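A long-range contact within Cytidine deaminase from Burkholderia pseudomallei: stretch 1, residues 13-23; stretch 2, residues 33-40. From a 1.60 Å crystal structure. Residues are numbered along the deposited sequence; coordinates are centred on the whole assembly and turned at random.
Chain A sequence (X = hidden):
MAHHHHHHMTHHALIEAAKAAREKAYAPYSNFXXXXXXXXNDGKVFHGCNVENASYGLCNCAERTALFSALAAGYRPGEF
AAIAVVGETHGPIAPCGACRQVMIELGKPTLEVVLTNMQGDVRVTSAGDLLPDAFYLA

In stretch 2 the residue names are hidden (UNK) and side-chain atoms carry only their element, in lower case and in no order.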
ATOM      1  N   ALA A  13       6.365 -24.394 -18.996  1.00 28.30           N
ATOM      2  CA  ALA A  13       7.588 -23.602 -19.005  1.00 27.15           C
ATOM      3  C   ALA A  13       7.450 -22.333 -18.160  1.00 26.32           C
ATOM      4  O   ALA A  13       8.386 -21.964 -17.449  1.00 26.21           O
ATOM      5  CB  ALA A  13       7.976 -23.246 -20.427  1.00 26.99           C
ATOM      6  N   LEU A  14       6.292 -21.676 -18.249  1.00 25.54           N
ATOM      7  CA  LEU A  14       6.033 -20.446 -17.481  1.00 24.91           C
ATOM      8  C   LEU A  14       5.965 -20.749 -15.975  1.00 24.05           C
ATOM      9  O   LEU A  14       6.453 -19.969 -15.154  1.00 23.28           O
ATOM     10  CB  LEU A  14       4.731 -19.776 -17.934  1.00 25.03           C
ATOM     11  CG  LEU A  14       4.667 -18.294 -18.337  1.00 26.81           C
ATOM     12  CD1 LEU A  14       3.355 -17.660 -17.888  1.00 25.54           C
ATOM     13  CD2 LEU A  14       5.856 -17.431 -17.901  1.00 26.28           C
ATOM     14  N   ILE A  15       5.367 -21.883 -15.625  1.00 23.35           N
ATOM     15  CA  ILE A  15       5.299 -22.317 -14.224  1.00 23.11           C
ATOM     16  C   ILE A  15       6.700 -22.603 -13.681  1.00 23.33           C
ATOM     17  O   ILE A  15       7.033 -22.210 -12.558  1.00 23.05           O
ATOM     18  CB  ILE A  15       4.373 -23.543 -14.051  1.00 23.00           C
ATOM     19  CG1 ILE A  15       2.902 -23.109 -14.133  1.00 22.59           C
ATOM     20  CG2 ILE A  15       4.655 -24.264 -12.724  1.00 22.62           C
ATOM     21  CD1 ILE A  15       1.915 -24.252 -14.446  1.00 23.02           C
ATOM     22  N   GLU A  16       7.527 -23.273 -14.480  1.00 23.65           N
ATOM     23  CA  GLU A  16       8.908 -23.544 -14.077  1.00 24.29           C
ATOM     24  C   GLU A  16       9.700 -22.257 -13.824  1.00 23.46           C
ATOM     25  O   GLU A  16      10.521 -22.195 -12.911  1.00 23.28           O
ATOM     26  CB  GLU A  16       9.633 -24.448 -15.091  1.00 25.09           C
ATOM     27  CG  GLU A  16       9.217 -25.932 -15.033  1.00 29.17           C
ATOM     28  CD  GLU A  16       9.286 -26.529 -13.615  1.00 34.56           C
ATOM     29  OE1 GLU A  16      10.369 -26.467 -12.983  1.00 37.72           O
ATOM     30  OE2 GLU A  16       8.252 -27.056 -13.130  1.00 37.08           O
ATOM     31  N   ALA A  17       9.441 -21.229 -14.627  1.00 23.17           N
ATOM     32  CA  ALA A  17      10.070 -19.920 -14.423  1.00 22.54           C
ATOM     33  C   ALA A  17       9.554 -19.232 -13.145  1.00 22.03           C
ATOM     34  O   ALA A  17      10.326 -18.609 -12.418  1.00 21.73           O
ATOM     35  CB  ALA A  17       9.877 -19.035 -15.655  1.00 22.34           C
ATOM     36  N   ALA A  18       8.259 -19.372 -12.865  1.00 21.53           N
ATOM     37  CA  ALA A  18       7.667 -18.823 -11.640  1.00 21.59           C
ATOM     38  C   ALA A  18       8.257 -19.485 -10.388  1.00 21.48           C
ATOM     39  O   ALA A  18       8.509 -18.818  -9.384  1.00 21.03           O
ATOM     40  CB  ALA A  18       6.156 -18.967 -11.668  1.00 21.53           C
ATOM     41  N   LYS A  19       8.492 -20.791 -10.455  1.00 21.11           N
ATOM     42  CA  LYS A  19       9.128 -21.513  -9.343  1.00 21.31           C
ATOM     43  C   LYS A  19      10.585 -21.085  -9.148  1.00 21.20           C
ATOM     44  O   LYS A  19      11.052 -20.978  -8.019  1.00 21.28           O
ATOM     45  CB  LYS A  19       9.029 -23.029  -9.548  1.00 21.25           C
ATOM     46  CG  LYS A  19       7.622 -23.569  -9.478  1.00 21.11           C
ATOM     47  CD  LYS A  19       7.572 -25.086  -9.700  1.00 21.91           C
ATOM     48  CE  LYS A  19       6.167 -25.594  -9.429  1.00 24.44           C
ATOM     49  NZ  LYS A  19       6.045 -27.066  -9.601  1.00 26.36           N
ATOM     50  N   ALA A  20      11.301 -20.835 -10.245  1.00 21.20           N
ATOM     51  CA  ALA A  20      12.665 -20.318 -10.155  1.00 21.46           C
ATOM     52  C   ALA A  20      12.686 -18.914  -9.542  1.00 21.47           C
ATOM     53  O   ALA A  20      13.571 -18.610  -8.740  1.00 22.03           O
ATOM     54  CB  ALA A  20      13.357 -20.332 -11.529  1.00 21.83           C
ATOM     55  N   ALA A  21      11.707 -18.083  -9.919  1.00 20.75           N
ATOM     56  CA  ALA A  21      11.512 -16.740  -9.349  1.00 20.34           C
ATOM     57  C   ALA A  21      11.284 -16.806  -7.838  1.00 19.56           C
ATOM     58  O   ALA A  21      11.907 -16.068  -7.073  1.00 20.25           O
ATOM     59  CB  ALA A  21      10.342 -16.045 -10.031  1.00 19.88           C
ATOM     60  N   ARG A  22      10.404 -17.721  -7.430  1.00 19.72           N
ATOM     61  CA  ARG A  22      10.031 -17.928  -6.031  1.00 19.75           C
ATOM     62  C   ARG A  22      11.239 -18.155  -5.133  1.00 20.62           C
ATOM     63  O   ARG A  22      11.254 -17.693  -3.998  1.00 21.08           O
ATOM     64  CB  ARG A  22       9.039 -19.095  -5.911  1.00 19.46           C
ATOM     65  CG  ARG A  22       8.629 -19.440  -4.486  1.00 19.52           C
ATOM     66  CD  ARG A  22       7.520 -20.489  -4.451  1.00 18.89           C
ATOM     67  NE  ARG A  22       7.303 -20.987  -3.091  1.00 20.41           N
ATOM     68  CZ  ARG A  22       7.983 -21.987  -2.531  1.00 21.56           C
ATOM     69  NH1 ARG A  22       8.924 -22.626  -3.211  1.00 21.80           N
ATOM     70  NH2 ARG A  22       7.718 -22.356  -1.282  1.00 22.66           N
ATOM     71  N   GLU A  23      12.254 -18.846  -5.652  1.00 21.67           N
ATOM     72  CA  GLU A  23      13.457 -19.154  -4.869  1.00 22.62           C
ATOM     73  C   GLU A  23      14.213 -17.910  -4.392  1.00 22.41           C
ATOM     74  O   GLU A  23      14.959 -17.965  -3.414  1.00 22.51           O
ATOM     75  CB  GLU A  23      14.398 -20.065  -5.665  1.00 23.13           C
ATOM     76  CG  GLU A  23      13.867 -21.483  -5.867  1.00 26.74           C
ATOM     77  CD  GLU A  23      13.648 -22.210  -4.549  1.00 32.40           C
ATOM     78  OE1 GLU A  23      12.474 -22.492  -4.207  1.00 34.33           O
ATOM     79  OE2 GLU A  23      14.648 -22.487  -3.845  1.00 35.18           O
ATOM     80  N   UNK A  33       7.117 -17.883   0.692  1.00 22.50           N
ATOM     81  CA  UNK A  33       7.712 -17.454  -0.564  1.00 22.29           C
ATOM     82  C   UNK A  33       6.741 -17.616  -1.722  1.00 21.38           C
ATOM     83  O   UNK A  33       6.088 -18.659  -1.865  1.00 21.30           O
ATOM     84  n   UNK A  33      13.814 -18.935   0.350  1.00 34.34           N
ATOM     85  c   UNK A  33      11.395 -18.654  -0.253  1.00 28.54           C
ATOM     86  c   UNK A  33      12.516 -18.280   0.705  1.00 32.14           C
ATOM     87  c   UNK A  33      10.105 -17.972   0.167  1.00 24.74           C
ATOM     88  c   UNK A  33       8.996 -18.232  -0.842  1.00 22.67           C
ATOM     89  N   UNK A  34       6.648 -16.576  -2.548  1.00 20.43           N
ATOM     90  CA  UNK A  34       5.804 -16.606  -3.732  1.00 19.89           C
ATOM     91  C   UNK A  34       6.662 -16.223  -4.937  1.00 19.14           C
ATOM     92  O   UNK A  34       7.557 -15.383  -4.830  1.00 18.60           O
ATOM     93  c   UNK A  34       3.792 -15.881  -2.342  1.00 20.58           C
ATOM     94  c   UNK A  34       4.586 -15.640  -3.619  1.00 20.37           C
ATOM     95  c   UNK A  34       3.646 -15.779  -4.826  1.00 20.41           C
ATOM     96  N   UNK A  35       6.401 -16.863  -6.074  1.00 18.68           N
ATOM     97  CA  UNK A  35       7.066 -16.497  -7.318  1.00 18.12           C
ATOM     98  C   UNK A  35       6.071 -16.228  -8.425  1.00 18.01           C
ATOM     99  O   UNK A  35       4.959 -16.757  -8.430  1.00 18.07           O
ATOM    100  N   UNK A  36       6.486 -15.396  -9.372  1.00 18.38           N
ATOM    101  CA  UNK A  36       5.688 -15.121 -10.555  1.00 18.53           C
ATOM    102  C   UNK A  36       6.597 -15.011 -11.751  1.00 18.71           C
ATOM    103  O   UNK A  36       7.769 -14.654 -11.625  1.00 19.51           O
ATOM    104  c   UNK A  36       4.877 -13.836 -10.380  1.00 17.94           C
ATOM    105  N   UNK A  37       6.063 -15.350 -12.914  1.00 19.15           N
ATOM    106  CA  UNK A  37       6.794 -15.167 -14.156  1.00 19.31           C
ATOM    107  C   UNK A  37       5.855 -14.619 -15.205  1.00 19.38           C
ATOM    108  O   UNK A  37       4.788 -15.176 -15.450  1.00 19.05           O
ATOM    109  c   UNK A  37       7.415 -16.467 -14.617  1.00 19.70           C
ATOM    110  N   UNK A  38       6.283 -13.524 -15.817  1.00 19.91           N
ATOM    111  CA  UNK A  38       5.476 -12.754 -16.751  1.00 20.32           C
ATOM    112  C   UNK A  38       6.126 -12.857 -18.120  1.00 20.39           C
ATOM    113  O   UNK A  38       7.343 -12.657 -18.241  1.00 20.89           O
ATOM    114  c   UNK A  38       3.248 -10.410 -17.024  1.00 20.82           C
ATOM    115  c   UNK A  38       5.480 -11.294 -16.288  1.00 20.69           C
ATOM    116  c   UNK A  38       5.130  -8.867 -16.397  1.00 20.85           C
ATOM    117  c   UNK A  38       4.759 -10.193 -17.044  1.00 20.87           C
ATOM    118  N   UNK A  39       5.340 -13.184 -19.145  1.00 19.82           N
ATOM    119  CA  UNK A  39       5.887 -13.260 -20.497  1.00 20.26           C
ATOM    120  C   UNK A  39       5.238 -12.184 -21.347  1.00 20.26           C
ATOM    121  O   UNK A  39       4.025 -12.035 -21.331  1.00 19.63           O
ATOM    122  c   UNK A  39       4.302 -15.135 -21.277  1.00 20.27           C
ATOM    123  c   UNK A  39       6.501 -14.725 -22.493  1.00 20.55           C
ATOM    124  c   UNK A  39       5.763 -14.684 -21.141  1.00 20.20           C
ATOM    125  N   UNK A  40       6.062 -11.430 -22.065  1.00 20.66           N
ATOM    126  CA  UNK A  40       5.593 -10.268 -22.807  1.00 21.39           C
ATOM    127  C   UNK A  40       5.174 -10.620 -24.232  1.00 21.94           C
ATOM    128  O   UNK A  40       5.357 -11.749 -24.689  1.00 21.86           O
ATOM    129  o   UNK A  40       7.778  -9.667 -23.669  1.00 21.54           O
ATOM    130  c   UNK A  40       6.688  -9.185 -22.876  1.00 21.13           C
ATOM    131  c   UNK A  40       7.209  -8.846 -21.483  1.00 20.57           C
TER
HETATM  132  O   HOH W   1       5.041 -20.518  -0.398  1.00 34.71           O
HETATM  133  O   HOH W   2      14.893 -16.651  -1.095  1.00 35.51           O
HETATM  134  O   HOH W   3      14.787 -20.300  -1.899  1.00 49.92           O

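Position 33 carries four carbons in an unbranched row ending in a nitrogen. Its CB points toward the helix and lies 3.9 Å from Arg-22 CG, over one face of the guanidinium. The backbone O of 33 accepts a hydrogen bond from Arg-22 NE at 2.9 Å. The long chain with a terminal nitrogen is lysine, Lys-33. Two waters join its NZ to Glu-23 O, each accepting from NZ and donating to the carbonyl.

Position 34 has three carbons, one carrying the other two. The fork sits at CB and points away from the helix. Contact with stretch 1 is through the backbone: O of 34 is 3.7 Å from Arg-22 CA. A three-carbon fork at CB is valine, Val-34.

Position 35 has no side-chain atoms. Its CA lies 3.4 Å from Ala-18 O, in a CA-H...O contact, and its N is 3.5 Å from Arg-22 CB. An ideal CB here would point at the helix, 2.1 Å from Ala-18 O and 2.4 Å from Arg-22 N, both clashes. The residue is Gly-35.

Position 36 has one carbon, directed away from the helix. Its backbone O is 3.3 Å from Ala-21 CB. A single carbon is alanine, Ala-36.

Position 37 also has one carbon, but it points toward the helix. This CB is 3.5 Å from Ala-18 N, 3.7 Å from Ala-17 CB and 3.8 Å from Leu-14 CD2. It is Ala-37.

Position 38 has four carbons, forked at the second, and turns away. Its backbone N is 4.4 Å from Leu-14 CD2. The fork beyond CB identifies Leu-38.

Position 39 has three carbons, one carrying two, and points toward the helix. Its CB is 4.2 Å from Leu-14 CD2. It is Val-39, with chi1 in p.

Position 40 has one carbon carrying an oxygen and a carbon. It does not touch stretch 1. The branched hydroxyl side chain is threonine, Thr-40; its OG1 is hydrogen-bonded elsewhere in the structure.

The contact packs a helix against a strand at an angle of 135°, burying 509 Å² in all. The lack of a side chain at Gly-35 leaves room for the close approach: its CA is 3.5 Å from Arg-22 CA. The CA atoms of Ala-18 and Ala-36 are 4.3 Å apart. Toward the start of the helix segment, Leu-14 packs on Ala-37 and Val-39. At the other end, polar links take over, with the direct Arg-22 to Lys-33 hydrogen bond and the waters between Lys-33 and Glu-23.

Stretch 2 (33-40) KVGAALVT
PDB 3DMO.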